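Side-chain contacts in cellulase (Clostridium cellulovorans, PDB 6UI3), which probably hydrolyses internal beta-1,4 linkages of cellulose and related plant polysaccharides, acting as a broad-specificity GH5_4 endoglucanase whose family 5 catalytic domain is this chain: residues D278-R283 with P329-A334; Y224-L229 with I284-F289; L14-L19 with K189-V194. All coordinates share one frame; numbering follows the deposited sequence.

Contact 1 (D278-R283 with P329-A334)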
ATOM      1  N   ASP A 278      -2.296  24.709  -0.952  1.00 10.41           N
ATOM      2  CA  ASP A 278      -1.630  25.855  -1.577  1.00 12.07           C
ATOM      3  C   ASP A 278      -0.398  26.263  -0.784  1.00 10.68           C
ATOM      4  O   ASP A 278      -0.102  27.445  -0.599  1.00 11.91           O
ATOM      5  CB  ASP A 278      -2.619  26.994  -1.815  1.00 18.92           C
ATOM      6  CG  ASP A 278      -3.827  26.524  -2.614  1.00 30.42           C
ATOM      7  OD1 ASP A 278      -4.966  26.650  -2.120  1.00 35.97           O
ATOM      8  OD2 ASP A 278      -3.626  25.963  -3.715  1.00 33.20           O
ATOM      9  N   ASN A 279       0.342  25.256  -0.341  1.00  9.51           N
ATOM     10  CA  ASN A 279       1.462  25.372   0.579  1.00  8.72           C
ATOM     11  C   ASN A 279       2.651  24.584   0.075  1.00  8.30           C
ATOM     12  O   ASN A 279       3.235  23.765   0.792  1.00  8.44           O
ATOM     13  CB  ASN A 279       1.045  24.906   1.979  1.00  8.37           C
ATOM     14  CG  ASN A 279       0.532  23.462   2.018  1.00  8.05           C
ATOM     15  OD1 ASN A 279       0.087  22.898   1.013  1.00  8.32           O
ATOM     16  ND2 ASN A 279       0.575  22.869   3.207  1.00  7.94           N
ATOM     17  N   LEU A 280       3.049  24.845  -1.178  1.00  8.78           N
ATOM     18  CA  LEU A 280       4.053  24.023  -1.844  1.00  9.15           C
ATOM     19  C   LEU A 280       5.330  23.878  -1.025  1.00  8.34           C
ATOM     20  O   LEU A 280       5.863  22.777  -0.900  1.00  8.49           O
ATOM     21  CB  LEU A 280       4.376  24.585  -3.231  1.00 10.19           C
ATOM     22  CG  LEU A 280       5.437  23.785  -3.999  1.00 12.55           C
ATOM     23  CD1 LEU A 280       4.977  22.387  -4.321  1.00 14.60           C
ATOM     24  CD2 LEU A 280       5.826  24.538  -5.273  1.00 14.83           C
ATOM     25  N   GLN A 281       5.873  24.975  -0.494  1.00  9.50           N
ATOM     26  CA  GLN A 281       7.149  24.858   0.212  1.00  8.79           C
ATOM     27  C   GLN A 281       7.018  23.992   1.456  1.00  7.83           C
ATOM     28  O   GLN A 281       7.923  23.217   1.778  1.00  8.20           O
ATOM     29  CB  GLN A 281       7.716  26.238   0.548  1.00 10.55           C
ATOM     30  CG  GLN A 281       8.063  27.071  -0.690  1.00 15.52           C
ATOM     31  CD  GLN A 281       9.013  26.367  -1.640  1.00 18.19           C
ATOM     32  OE1 GLN A 281      10.032  25.831  -1.222  1.00 18.15           O
ATOM     33  NE2 GLN A 281       8.679  26.371  -2.932  1.00 19.53           N
ATOM     34  N   ASP A 282       5.902  24.111   2.175  1.00  7.96           N
ATOM     35  CA  ASP A 282       5.663  23.218   3.303  1.00  7.86           C
ATOM     36  C   ASP A 282       5.576  21.767   2.865  1.00  7.82           C
ATOM     37  O   ASP A 282       6.054  20.873   3.575  1.00  7.77           O
ATOM     38  CB  ASP A 282       4.388  23.637   4.025  1.00  8.53           C
ATOM     39  CG  ASP A 282       4.536  24.968   4.711  1.00 10.25           C
ATOM     40  OD1 ASP A 282       5.290  25.021   5.709  1.00  9.62           O
ATOM     41  OD2 ASP A 282       3.917  25.950   4.229  1.00 12.37           O
ATOM     42  N   ARG A 283       4.949  21.506   1.716  1.00  7.49           N
ATOM     43  CA  ARG A 283       4.843  20.132   1.234  0.55  7.10           C
ATOM     44  C   ARG A 283       6.210  19.581   0.838  1.00  7.02           C
ATOM     45  O   ARG A 283       6.494  18.393   1.054  1.00  7.55           O
ATOM     46  CB  ARG A 283       3.851  20.057   0.069  0.55  7.32           C
ATOM     47  CG  ARG A 283       2.432  20.453   0.461  0.55  7.46           C
ATOM     48  CD  ARG A 283       1.386  19.683  -0.333  0.55  7.45           C
ATOM     49  NE  ARG A 283       1.347  20.043  -1.743  0.55  7.43           N
ATOM     50  CZ  ARG A 283       0.806  19.291  -2.693  0.55  7.60           C
ATOM     51  NH1 ARG A 283       0.286  18.108  -2.405  0.55  8.37           N
ATOM     52  NH2 ARG A 283       0.802  19.722  -3.944  0.55  8.36           N
ATOM     53  N   PRO A 329       6.825  19.031  -9.702  1.00  8.74           N
ATOM     54  CA  PRO A 329       8.041  18.203  -9.778  1.00  8.65           C
ATOM     55  C   PRO A 329       8.883  18.305  -8.522  1.00  9.08           C
ATOM     56  O   PRO A 329       9.639  17.366  -8.205  1.00  9.18           O
ATOM     57  CB  PRO A 329       8.762  18.744 -11.020  1.00  9.77           C
ATOM     58  CG  PRO A 329       8.341  20.200 -11.092  1.00  9.60           C
ATOM     59  CD  PRO A 329       6.872  20.162 -10.652  1.00  9.25           C
ATOM     60  N   GLU A 330       8.736  19.404  -7.772  1.00  8.36           N
ATOM     61  CA  GLU A 330       9.493  19.591  -6.545  1.00  8.66           C
ATOM     62  C   GLU A 330       9.182  18.504  -5.529  1.00  8.63           C
ATOM     63  O   GLU A 330      10.018  18.192  -4.677  1.00  8.43           O
ATOM     64  CB  GLU A 330       9.165  20.951  -5.927  1.00  9.54           C
ATOM     65  CG  GLU A 330       9.415  22.158  -6.824  1.00  9.93           C
ATOM     66  CD  GLU A 330       8.208  22.607  -7.673  1.00  9.97           C
ATOM     67  OE1 GLU A 330       7.280  21.801  -7.910  1.00 10.08           O
ATOM     68  OE2 GLU A 330       8.215  23.771  -8.097  1.00 11.90           O
ATOM     69  N   LEU A 331       7.984  17.926  -5.565  1.00  8.33           N
ATOM     70  CA  LEU A 331       7.638  16.899  -4.594  1.00  7.99           C
ATOM     71  C   LEU A 331       8.286  15.572  -4.950  1.00  8.38           C
ATOM     72  O   LEU A 331       8.676  14.806  -4.059  1.00  9.00           O
ATOM     73  CB  LEU A 331       6.115  16.755  -4.491  1.00  8.74           C
ATOM     74  CG  LEU A 331       5.424  17.987  -3.923  1.00  9.51           C
ATOM     75  CD1 LEU A 331       3.917  17.788  -3.833  1.00 10.75           C
ATOM     76  CD2 LEU A 331       5.976  18.399  -2.559  1.00 10.94           C
ATOM     77  N   VAL A 332       8.381  15.261  -6.241  1.00  8.63           N
ATOM     78  CA  VAL A 332       9.133  14.085  -6.654  1.00  8.77           C
ATOM     79  C   VAL A 332      10.597  14.260  -6.282  1.00  8.63           C
ATOM     80  O   VAL A 332      11.248  13.343  -5.759  1.00 10.11           O
ATOM     81  CB  VAL A 332       8.955  13.838  -8.166  1.00 10.27           C
ATOM     82  CG1 VAL A 332       9.769  12.639  -8.602  1.00 11.81           C
ATOM     83  CG2 VAL A 332       7.474  13.674  -8.527  1.00 12.22           C
ATOM     84  N   GLN A 333      11.145  15.451  -6.531  1.00  8.87           N
ATOM     85  CA  GLN A 333      12.537  15.699  -6.188  1.00  9.22           C
ATOM     86  C   GLN A 333      12.757  15.611  -4.682  1.00  9.10           C
ATOM     87  O   GLN A 333      13.821  15.169  -4.238  1.00  9.75           O
ATOM     88  CB  GLN A 333      12.981  17.059  -6.734  1.00 10.58           C
ATOM     89  CG  GLN A 333      14.481  17.295  -6.619  1.00 13.67           C
ATOM     90  CD  GLN A 333      15.286  16.280  -7.401  1.00 15.45           C
ATOM     91  OE1 GLN A 333      15.003  16.027  -8.567  1.00 16.89           O
ATOM     92  NE2 GLN A 333      16.265  15.674  -6.754  1.00 16.29           N
ATOM     93  N   ALA A 334      11.773  16.028  -3.881  1.00  8.28           N
ATOM     94  CA  ALA A 334      11.896  15.928  -2.428  1.00  8.41           C
ATOM     95  C   ALA A 334      11.989  14.479  -1.980  1.00  8.70           C
ATOM     96  O   ALA A 334      12.735  14.160  -1.043  1.00  8.78           O
ATOM     97  CB  ALA A 334      10.714  16.626  -1.745  1.00  9.31           C
TER
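Leu331 meets Arg283 with both of its methyls, and most of the packing between residues 278-283 and 329-334 follows from that pair. CD1 sits over the centre of one face of the Arg283 guanidinium, with Leu331 CD1 3.6 Å from Arg283 CZ, while the other branch, CD2, lies 3.6 Å from the backbone C of Arg283 and also touches its CB. A branched leucine suits this place because its fork can reach the flat polar head and the helix backbone together. The apolar pair is looser: Leu280 CD1 lies 4.4 Å from Leu331 CG.

These residues join helices 280-296 and 329-339, the last two large helices on the outside of the (beta/alpha)8 barrel of family 5 glycoside hydrolases.

The mixed contact is that of Leu280 with Glu330, whose side chains cross at about a right angle. With CG of Leu280 anti to the backbone N (chi1 179°), the CD2 methyl reaches 3.8 Å from Glu330 OE2, plain van der Waals packing against the carboxylate.

The polar end of Arg283 has its partners outside the two segments: NH1 donates to Ile274 O, and Tyr328 makes a cation-pi contact with the guanidinium.

Contact 2 (Y224-L229 with I284-F289)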
ATOM      1  N   TYR A 224      -0.264   9.073   7.227  1.00  7.26           N
ATOM      2  CA  TYR A 224      -0.464  10.453   6.794  1.00  7.19           C
ATOM      3  C   TYR A 224      -0.429  11.303   8.061  1.00  8.08           C
ATOM      4  O   TYR A 224      -1.454  11.674   8.636  1.00  8.58           O
ATOM      5  CB  TYR A 224      -1.796  10.587   6.090  1.00  8.74           C
ATOM      6  CG  TYR A 224      -2.051   9.704   4.885  1.00  8.17           C
ATOM      7  CD1 TYR A 224      -1.919  10.204   3.602  1.00  8.04           C
ATOM      8  CD2 TYR A 224      -2.497   8.402   5.036  1.00  8.97           C
ATOM      9  CE1 TYR A 224      -2.213   9.425   2.494  1.00  7.56           C
ATOM     10  CE2 TYR A 224      -2.794   7.606   3.929  1.00  8.49           C
ATOM     11  CZ  TYR A 224      -2.659   8.126   2.654  1.00  7.20           C
ATOM     12  OH  TYR A 224      -2.989   7.385   1.544  1.00  7.99           O
ATOM     13  N   ILE A 225       0.784  11.589   8.517  1.00  6.60           N
ATOM     14  CA  ILE A 225       0.982  12.121   9.862  1.00  8.01           C
ATOM     15  C   ILE A 225       1.863  13.360   9.843  1.00  7.69           C
ATOM     16  O   ILE A 225       2.777  13.455   9.006  1.00  8.11           O
ATOM     17  CB  ILE A 225       1.579  11.060  10.814  1.00  7.77           C
ATOM     18  CG1 ILE A 225       2.917  10.523  10.306  1.00  8.18           C
ATOM     19  CG2 ILE A 225       0.551   9.935  11.056  1.00  8.92           C
ATOM     20  CD1 ILE A 225       3.658   9.685  11.357  1.00  9.17           C
ATOM     21  N   PRO A 226       1.623  14.325  10.736  1.00  7.45           N
ATOM     22  CA  PRO A 226       0.452  14.414  11.607  1.00  7.89           C
ATOM     23  C   PRO A 226      -0.807  14.662  10.776  1.00  7.72           C
ATOM     24  O   PRO A 226      -0.769  15.351   9.760  1.00  8.61           O
ATOM     25  CB  PRO A 226       0.777  15.587  12.545  1.00  9.63           C
ATOM     26  CG  PRO A 226       1.799  16.369  11.846  1.00 12.44           C
ATOM     27  CD  PRO A 226       2.497  15.502  10.855  1.00  9.15           C
ATOM     28  N   TYR A 227      -1.923  14.081  11.203  1.00  7.84           N
ATOM     29  CA  TYR A 227      -3.144  14.088  10.409  1.00  8.19           C
ATOM     30  C   TYR A 227      -3.612  15.493  10.041  1.00  8.23           C
ATOM     31  O   TYR A 227      -4.019  15.738   8.899  1.00  8.48           O
ATOM     32  CB  TYR A 227      -4.252  13.350  11.177  1.00  9.71           C
ATOM     33  CG  TYR A 227      -5.610  13.499  10.553  1.00 11.69           C
ATOM     34  CD1 TYR A 227      -5.932  12.819   9.393  1.00 13.64           C
ATOM     35  CD2 TYR A 227      -6.570  14.328  11.111  1.00 12.49           C
ATOM     36  CE1 TYR A 227      -7.176  12.970   8.799  1.00 15.53           C
ATOM     37  CE2 TYR A 227      -7.811  14.480  10.525  1.00 14.67           C
ATOM     38  CZ  TYR A 227      -8.097  13.800   9.374  1.00 15.84           C
ATOM     39  OH  TYR A 227      -9.346  13.964   8.797  1.00 20.48           O
ATOM     40  N   ASN A 228      -3.629  16.424  10.997  1.00  8.31           N
ATOM     41  CA  ASN A 228      -4.262  17.712  10.715  1.00  8.96           C
ATOM     42  C   ASN A 228      -3.549  18.479   9.615  1.00  8.12           C
ATOM     43  O   ASN A 228      -4.194  19.224   8.871  1.00  9.62           O
ATOM     44  CB  ASN A 228      -4.381  18.546  11.987  1.00 10.69           C
ATOM     45  CG  ASN A 228      -5.487  18.068  12.889  1.00 13.30           C
ATOM     46  OD1 ASN A 228      -6.470  17.479  12.441  1.00 13.19           O
ATOM     47  ND2 ASN A 228      -5.348  18.350  14.175  1.00 16.00           N
ATOM     48  N   LEU A 229      -2.235  18.305   9.491  1.00  8.37           N
ATOM     49  CA  LEU A 229      -1.473  18.908   8.405  1.00  7.83           C
ATOM     50  C   LEU A 229      -1.556  18.075   7.133  1.00  7.88           C
ATOM     51  O   LEU A 229      -1.778  18.610   6.040  1.00  8.74           O
ATOM     52  CB  LEU A 229      -0.011  19.039   8.839  1.00  8.61           C
ATOM     53  CG  LEU A 229       0.949  19.520   7.753  1.00  8.76           C
ATOM     54  CD1 LEU A 229       0.655  20.948   7.312  1.00  9.26           C
ATOM     55  CD2 LEU A 229       2.412  19.393   8.212  1.00  9.51           C
ATOM     56  N   ILE A 284       7.071  20.421   0.253  1.00  7.06           N
ATOM     57  CA  ILE A 284       8.436  20.006  -0.086  1.00  8.02           C
ATOM     58  C   ILE A 284       9.196  19.637   1.177  1.00  7.73           C
ATOM     59  O   ILE A 284       9.810  18.566   1.273  1.00  7.74           O
ATOM     60  CB  ILE A 284       9.163  21.126  -0.860  1.00  8.45           C
ATOM     61  CG1 ILE A 284       8.524  21.333  -2.238  1.00  9.87           C
ATOM     62  CG2 ILE A 284      10.646  20.804  -1.005  1.00  9.35           C
ATOM     63  CD1 ILE A 284       8.973  22.617  -2.935  1.00 10.70           C
ATOM     64  N   ASN A 285       9.152  20.526   2.172  1.00  7.81           N
ATOM     65  CA  ASN A 285       9.887  20.292   3.410  1.00  8.03           C
ATOM     66  C   ASN A 285       9.369  19.061   4.132  1.00  7.84           C
ATOM     67  O   ASN A 285      10.148  18.240   4.627  1.00  7.66           O
ATOM     68  CB  ASN A 285       9.770  21.501   4.342  1.00  8.40           C
ATOM     69  CG  ASN A 285      10.389  22.757   3.775  1.00  9.39           C
ATOM     70  OD1 ASN A 285      11.209  22.713   2.852  1.00 10.03           O
ATOM     71  ND2 ASN A 285      10.014  23.889   4.352  1.00  9.46           N
ATOM     72  N   PHE A 286       8.047  18.906   4.180  1.00  6.89           N
ATOM     73  CA  PHE A 286       7.447  17.712   4.759  1.00  7.02           C
ATOM     74  C   PHE A 286       7.944  16.450   4.078  1.00  6.95           C
ATOM     75  O   PHE A 286       8.333  15.478   4.740  1.00  7.15           O
ATOM     76  CB  PHE A 286       5.924  17.817   4.628  1.00  7.17           C
ATOM     77  CG  PHE A 286       5.165  16.561   5.018  1.00  6.94           C
ATOM     78  CD1 PHE A 286       4.978  15.517   4.127  1.00  7.93           C
ATOM     79  CD2 PHE A 286       4.587  16.443   6.272  1.00  7.25           C
ATOM     80  CE1 PHE A 286       4.249  14.378   4.508  1.00  8.52           C
ATOM     81  CE2 PHE A 286       3.857  15.301   6.632  1.00  8.64           C
ATOM     82  CZ  PHE A 286       3.701  14.291   5.760  1.00  8.53           C
ATOM     83  N   THR A 287       7.900  16.435   2.750  1.00  6.60           N
ATOM     84  CA  THR A 287       8.190  15.221   1.993  1.00  6.50           C
ATOM     85  C   THR A 287       9.654  14.844   2.122  1.00  7.34           C
ATOM     86  O   THR A 287       9.986  13.669   2.336  1.00  7.50           O
ATOM     87  CB  THR A 287       7.763  15.411   0.537  1.00  7.33           C
ATOM     88  OG1 THR A 287       6.354  15.660   0.477  1.00  7.73           O
ATOM     89  CG2 THR A 287       8.076  14.197  -0.299  1.00  8.12           C
ATOM     90  N   LYS A 288      10.539  15.831   2.046  1.00  7.12           N
ATOM     91  CA  LYS A 288      11.961  15.579   2.250  0.51  8.10           C
ATOM     92  C   LYS A 288      12.213  15.006   3.641  1.00  7.80           C
ATOM     93  O   LYS A 288      12.896  13.991   3.803  1.00  8.06           O
ATOM     94  CB  LYS A 288      12.726  16.892   2.056  0.51 10.02           C
ATOM     95  CG  LYS A 288      14.190  16.854   2.456  0.51 12.32           C
ATOM     96  CD  LYS A 288      14.996  15.985   1.527  0.51 14.33           C
ATOM     97  CE  LYS A 288      16.434  15.821   2.023  0.51 16.84           C
ATOM     98  NZ  LYS A 288      17.181  17.099   2.137  0.51 18.69           N
ATOM     99  N   PHE A 289      11.659  15.660   4.667  1.00  6.89           N
ATOM    100  CA  PHE A 289      11.859  15.199   6.035  1.00  7.02           C
ATOM    101  C   PHE A 289      11.314  13.792   6.224  1.00  7.38           C
ATOM    102  O   PHE A 289      11.958  12.933   6.837  1.00  7.62           O
ATOM    103  CB  PHE A 289      11.177  16.150   7.026  1.00  7.21           C
ATOM    104  CG  PHE A 289      11.412  15.775   8.447  1.00  6.97           C
ATOM    105  CD1 PHE A 289      12.511  16.253   9.121  1.00  8.80           C
ATOM    106  CD2 PHE A 289      10.579  14.893   9.097  1.00  7.41           C
ATOM    107  CE1 PHE A 289      12.765  15.875  10.432  1.00  9.37           C
ATOM    108  CE2 PHE A 289      10.812  14.531  10.409  1.00  8.13           C
ATOM    109  CZ  PHE A 289      11.899  15.007  11.067  1.00  8.80           C
TER
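Phe286 reaches across to Ile225, Pro226 and Leu229 and carries the contact for its helix. Ahead of it in the sequence, Ile284 turns to helix 329-339 instead, packing on Glu330 and Leu331. Phe286 leaves the helix with CG anti to its backbone N (chi1 172°), which brings the ring's CE2 and CZ up to the carbonyl of Ile225. The outer edge of the ring does the touching: Phe286 CE2 lies 3.2 Å from Ile225 O, which is in the ring plane, and CZ is 3.5 Å from the same oxygen. That carbonyl is buried and has no hydrogen-bond partner, so the slightly positive C-H edge of a phenylalanine probably offers it some electrostatic compensation.

Pro226, which follows a cis peptide bond, brings its CD to 4.4 Å from Phe286 CE2. Leu229 adds an apolar methyl, its CD2 lying 4.1 Å from Phe286 CD2, and the two side chains run past each other in opposite directions. Phe241 meets the Phe286 ring edge-to-face. Next along the helix, Thr287 faces Met335 and Trp303, and its OG1 bonds to Arg283 O.

The contact thus packs the loop that follows strand 217-222, with the short helix 227-230, against outer helix 280-296 of a TIM barrel.

Contact 3 (L14-L19 with K189-V194)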
ATOM      1  N   LEU A  14      15.579 -13.556  -2.236  1.00 11.72           N
ATOM      2  CA  LEU A  14      16.047 -12.568  -1.270  1.00 10.54           C
ATOM      3  C   LEU A  14      15.323 -12.704   0.063  1.00 10.13           C
ATOM      4  O   LEU A  14      14.136 -13.020   0.120  1.00 10.27           O
ATOM      5  CB  LEU A  14      15.784 -11.161  -1.804  1.00 11.68           C
ATOM      6  CG  LEU A  14      16.442 -10.741  -3.121  1.00 12.74           C
ATOM      7  CD1 LEU A  14      16.136  -9.281  -3.429  1.00 14.15           C
ATOM      8  CD2 LEU A  14      17.950 -10.962  -3.109  1.00 15.05           C
ATOM      9  N   SER A  15      16.042 -12.452   1.145  1.00 10.32           N
ATOM     10  CA  SER A  15      15.400 -12.256   2.429  1.00 10.75           C
ATOM     11  C   SER A  15      14.447 -11.065   2.337  1.00 10.01           C
ATOM     12  O   SER A  15      14.593 -10.176   1.489  1.00  9.49           O
ATOM     13  CB  SER A  15      16.461 -11.970   3.482  1.00 11.22           C
ATOM     14  OG  SER A  15      17.071 -10.730   3.202  1.00 10.98           O
ATOM     15  N   ALA A  16      13.461 -11.041   3.232  1.00  9.59           N
ATOM     16  CA  ALA A  16      12.558  -9.895   3.280  1.00  9.20           C
ATOM     17  C   ALA A  16      13.335  -8.599   3.464  1.00  9.40           C
ATOM     18  O   ALA A  16      13.006  -7.579   2.853  1.00  9.07           O
ATOM     19  CB  ALA A  16      11.536 -10.053   4.407  1.00  9.31           C
ATOM     20  N   MET A  17      14.374  -8.612   4.298  1.00 10.06           N
ATOM     21  CA  MET A  17      15.158  -7.396   4.494  0.59 11.17           C
ATOM     22  C   MET A  17      15.807  -6.937   3.188  1.00 10.34           C
ATOM     23  O   MET A  17      15.787  -5.744   2.872  1.00 10.55           O
ATOM     24  CB  MET A  17      16.205  -7.606   5.587  0.59 13.98           C
ATOM     25  CG  MET A  17      15.616  -7.807   6.989  0.59 16.81           C
ATOM     26  SD  MET A  17      14.902  -6.323   7.737  0.59 18.94           S
ATOM     27  CE  MET A  17      16.377  -5.557   8.399  0.59 23.07           C
ATOM     28  N   ASP A  18      16.374  -7.871   2.409  1.00 10.38           N
ATOM     29  CA  ASP A  18      17.008  -7.478   1.150  1.00 10.53           C
ATOM     30  C   ASP A  18      15.980  -7.025   0.115  1.00 11.23           C
ATOM     31  O   ASP A  18      16.235  -6.098  -0.662  1.00 11.60           O
ATOM     32  CB  ASP A  18      17.832  -8.633   0.578  1.00 11.11           C
ATOM     33  CG  ASP A  18      19.259  -8.688   1.104  1.00 14.60           C
ATOM     34  OD1 ASP A  18      19.724  -7.737   1.772  1.00 15.44           O
ATOM     35  OD2 ASP A  18      19.927  -9.704   0.803  1.00 14.70           O
ATOM     36  N   LEU A  19      14.819  -7.676   0.068  1.00  9.23           N
ATOM     37  CA  LEU A  19      13.784  -7.271  -0.880  1.00  9.00           C
ATOM     38  C   LEU A  19      13.322  -5.855  -0.569  1.00  9.56           C
ATOM     39  O   LEU A  19      13.268  -4.989  -1.456  1.00  9.37           O
ATOM     40  CB  LEU A  19      12.638  -8.284  -0.835  1.00 10.21           C
ATOM     41  CG  LEU A  19      11.579  -8.407  -1.942  1.00 12.18           C
ATOM     42  CD1 LEU A  19      10.791  -7.108  -2.135  1.00 12.90           C
ATOM     43  CD2 LEU A  19      12.215  -8.936  -3.238  1.00 14.40           C
ATOM     44  N   LYS A 189       8.158 -18.119  -1.750  1.00  8.53           N
ATOM     45  CA  LYS A 189       9.329 -17.270  -1.529  1.00  9.30           C
ATOM     46  C   LYS A 189       9.034 -15.783  -1.730  1.00  9.03           C
ATOM     47  O   LYS A 189       9.954 -14.955  -1.654  1.00  9.93           O
ATOM     48  CB  LYS A 189      10.457 -17.692  -2.468  1.00  9.85           C
ATOM     49  CG  LYS A 189      11.029 -19.054  -2.157  1.00 10.90           C
ATOM     50  CD  LYS A 189      12.166 -19.380  -3.112  1.00 14.62           C
ATOM     51  CE  LYS A 189      12.722 -20.775  -2.874  1.00 17.30           C
ATOM     52  NZ  LYS A 189      13.827 -21.097  -3.824  1.00 21.27           N
ATOM     53  N   ARG A 190       7.780 -15.428  -1.959  1.00  8.56           N
ATOM     54  CA  ARG A 190       7.375 -14.062  -2.264  1.00  9.04           C
ATOM     55  C   ARG A 190       7.220 -13.237  -0.987  1.00  8.18           C
ATOM     56  O   ARG A 190       6.711 -13.730   0.018  1.00  8.58           O
ATOM     57  CB  ARG A 190       6.001 -14.150  -2.952  1.00 11.20           C
ATOM     58  CG  ARG A 190       5.466 -12.836  -3.456  1.00 10.60           C
ATOM     59  CD  ARG A 190       4.173 -12.968  -4.271  1.00  7.90           C
ATOM     60  NE  ARG A 190       4.192 -14.025  -5.287  1.00  7.64           N
ATOM     61  CZ  ARG A 190       4.949 -14.025  -6.381  1.00  7.90           C
ATOM     62  NH1 ARG A 190       5.773 -13.018  -6.647  1.00  8.86           N
ATOM     63  NH2 ARG A 190       4.906 -15.066  -7.200  1.00  8.55           N
ATOM     64  N   LEU A 191       7.604 -11.959  -1.035  1.00  7.81           N
ATOM     65  CA  LEU A 191       7.314 -11.081   0.100  1.00  7.20           C
ATOM     66  C   LEU A 191       5.804 -10.882   0.244  1.00  7.40           C
ATOM     67  O   LEU A 191       5.093 -10.615  -0.737  1.00  7.53           O
ATOM     68  CB  LEU A 191       8.000  -9.729  -0.068  1.00  9.15           C
ATOM     69  CG  LEU A 191       7.819  -8.781   1.113  1.00  7.99           C
ATOM     70  CD1 LEU A 191       8.585  -9.245   2.336  1.00  9.25           C
ATOM     71  CD2 LEU A 191       8.238  -7.350   0.776  1.00 10.28           C
ATOM     72  N   ILE A 192       5.313 -11.009   1.478  1.00  6.80           N
ATOM     73  CA  ILE A 192       3.928 -10.706   1.821  1.00  6.73           C
ATOM     74  C   ILE A 192       3.915  -9.595   2.868  1.00  7.43           C
ATOM     75  O   ILE A 192       4.648  -9.659   3.865  1.00  7.94           O
ATOM     76  CB  ILE A 192       3.177 -11.949   2.339  1.00  7.59           C
ATOM     77  CG1 ILE A 192       3.209 -13.072   1.296  1.00  7.92           C
ATOM     78  CG2 ILE A 192       1.731 -11.585   2.696  1.00  7.62           C
ATOM     79  CD1 ILE A 192       2.793 -14.434   1.831  1.00  9.81           C
ATOM     80  N   MET A 193       3.091  -8.586   2.632  1.00  7.07           N
ATOM     81  CA  MET A 193       2.889  -7.464   3.542  1.00  7.18           C
ATOM     82  C   MET A 193       1.655  -7.725   4.401  1.00  7.10           C
ATOM     83  O   MET A 193       0.607  -8.136   3.880  1.00  7.06           O
ATOM     84  CB  MET A 193       2.666  -6.172   2.754  1.00  7.75           C
ATOM     85  CG  MET A 193       3.867  -5.746   1.925  1.00  8.93           C
ATOM     86  SD  MET A 193       3.525  -4.448   0.715  1.00  7.91           S
ATOM     87  CE  MET A 193       2.941  -3.130   1.771  1.00  9.90           C
ATOM     88  N   VAL A 194       1.779  -7.466   5.713  1.00  6.89           N
ATOM     89  CA  VAL A 194       0.708  -7.672   6.659  1.00  6.61           C
ATOM     90  C   VAL A 194       0.488  -6.377   7.443  1.00  6.75           C
ATOM     91  O   VAL A 194       1.438  -5.840   8.026  1.00  6.71           O
ATOM     92  CB  VAL A 194       0.977  -8.848   7.625  1.00  7.31           C
ATOM     93  CG1 VAL A 194       0.821 -10.177   6.871  1.00  8.14           C
ATOM     94  CG2 VAL A 194       2.355  -8.763   8.273  1.00  8.84           C
TER
HETATM   95  O   HOH W   1      12.712 -15.272  -0.828  1.00 12.44           O
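Leu191 fits against Ala16 and Leu19 with one methyl for each, and this buried trio forms the tight side of the contact between residues 14-19 and 189-194. Leu191 CD1 lies 3.7 Å from Ala16 CB, while Leu191 CD2 meets Leu19 CD1 at 3.9 Å. Leu191 holds CG anti to its backbone N (chi1 -176°), and its fork then spans residues one helical turn apart. Alanine suits the nearer position: the CA atoms of Ala16 and Leu191 are 6.2 Å apart, and a single methyl is enough to bridge to the leucine. Leu19, a longer side chain set at a slant to Leu191, continues inward to Ile146 and Tyr101 on neighbouring strands.

The fold explains why the setting is apolar. Helix 16-21 precedes the first barrel strand, and Leu191 stands just before strand 192-195, the fifth of the eight parallel strands, so the short helix packs against the N-terminal end of the TIM barrel, the end away from the catalytic face in this fold.

On the looser side, the link is made by water and not by side chains. One water donates to both Leu14 O, at 2.8 Å, and Lys189 O, at 2.9 Å, joining two backbone carbonyls that could not bond each other directly. The exposed Lys189 keeps a fully extended chain and takes no part through its ammonium end, as suits a charged surface residue. Ser15, also exposed, is the N-cap of the helix: its OG accepts from Asp18 N at 3.0 Å (N-H...O angle 160°), taking up an amide that lacks an acceptor in the first turn.

Contacts 1 and 2 are neighbours, with centres 10 Å apart: residues 278-283 and 284-289 are consecutive, and the two contacts touch through packing. Their segments alternate along the chain. Because both use helix 280-296, that helix packs against the loop after strand 217-222 and against the C-terminal helix 329-339. Contact 3 lies apart, its centre 31 Å from that of contact 1 and 28 Å from that of contact 2, and both its segments come earlier in sequence. It packs helix 16-21 on Leu191, at the entry to strand 192-195. Contacts 1 and 2 join parts of the outer layer, while contact 3 lies at the N-terminal end of the barrel strands, all within one (beta/alpha)8 catalytic domain.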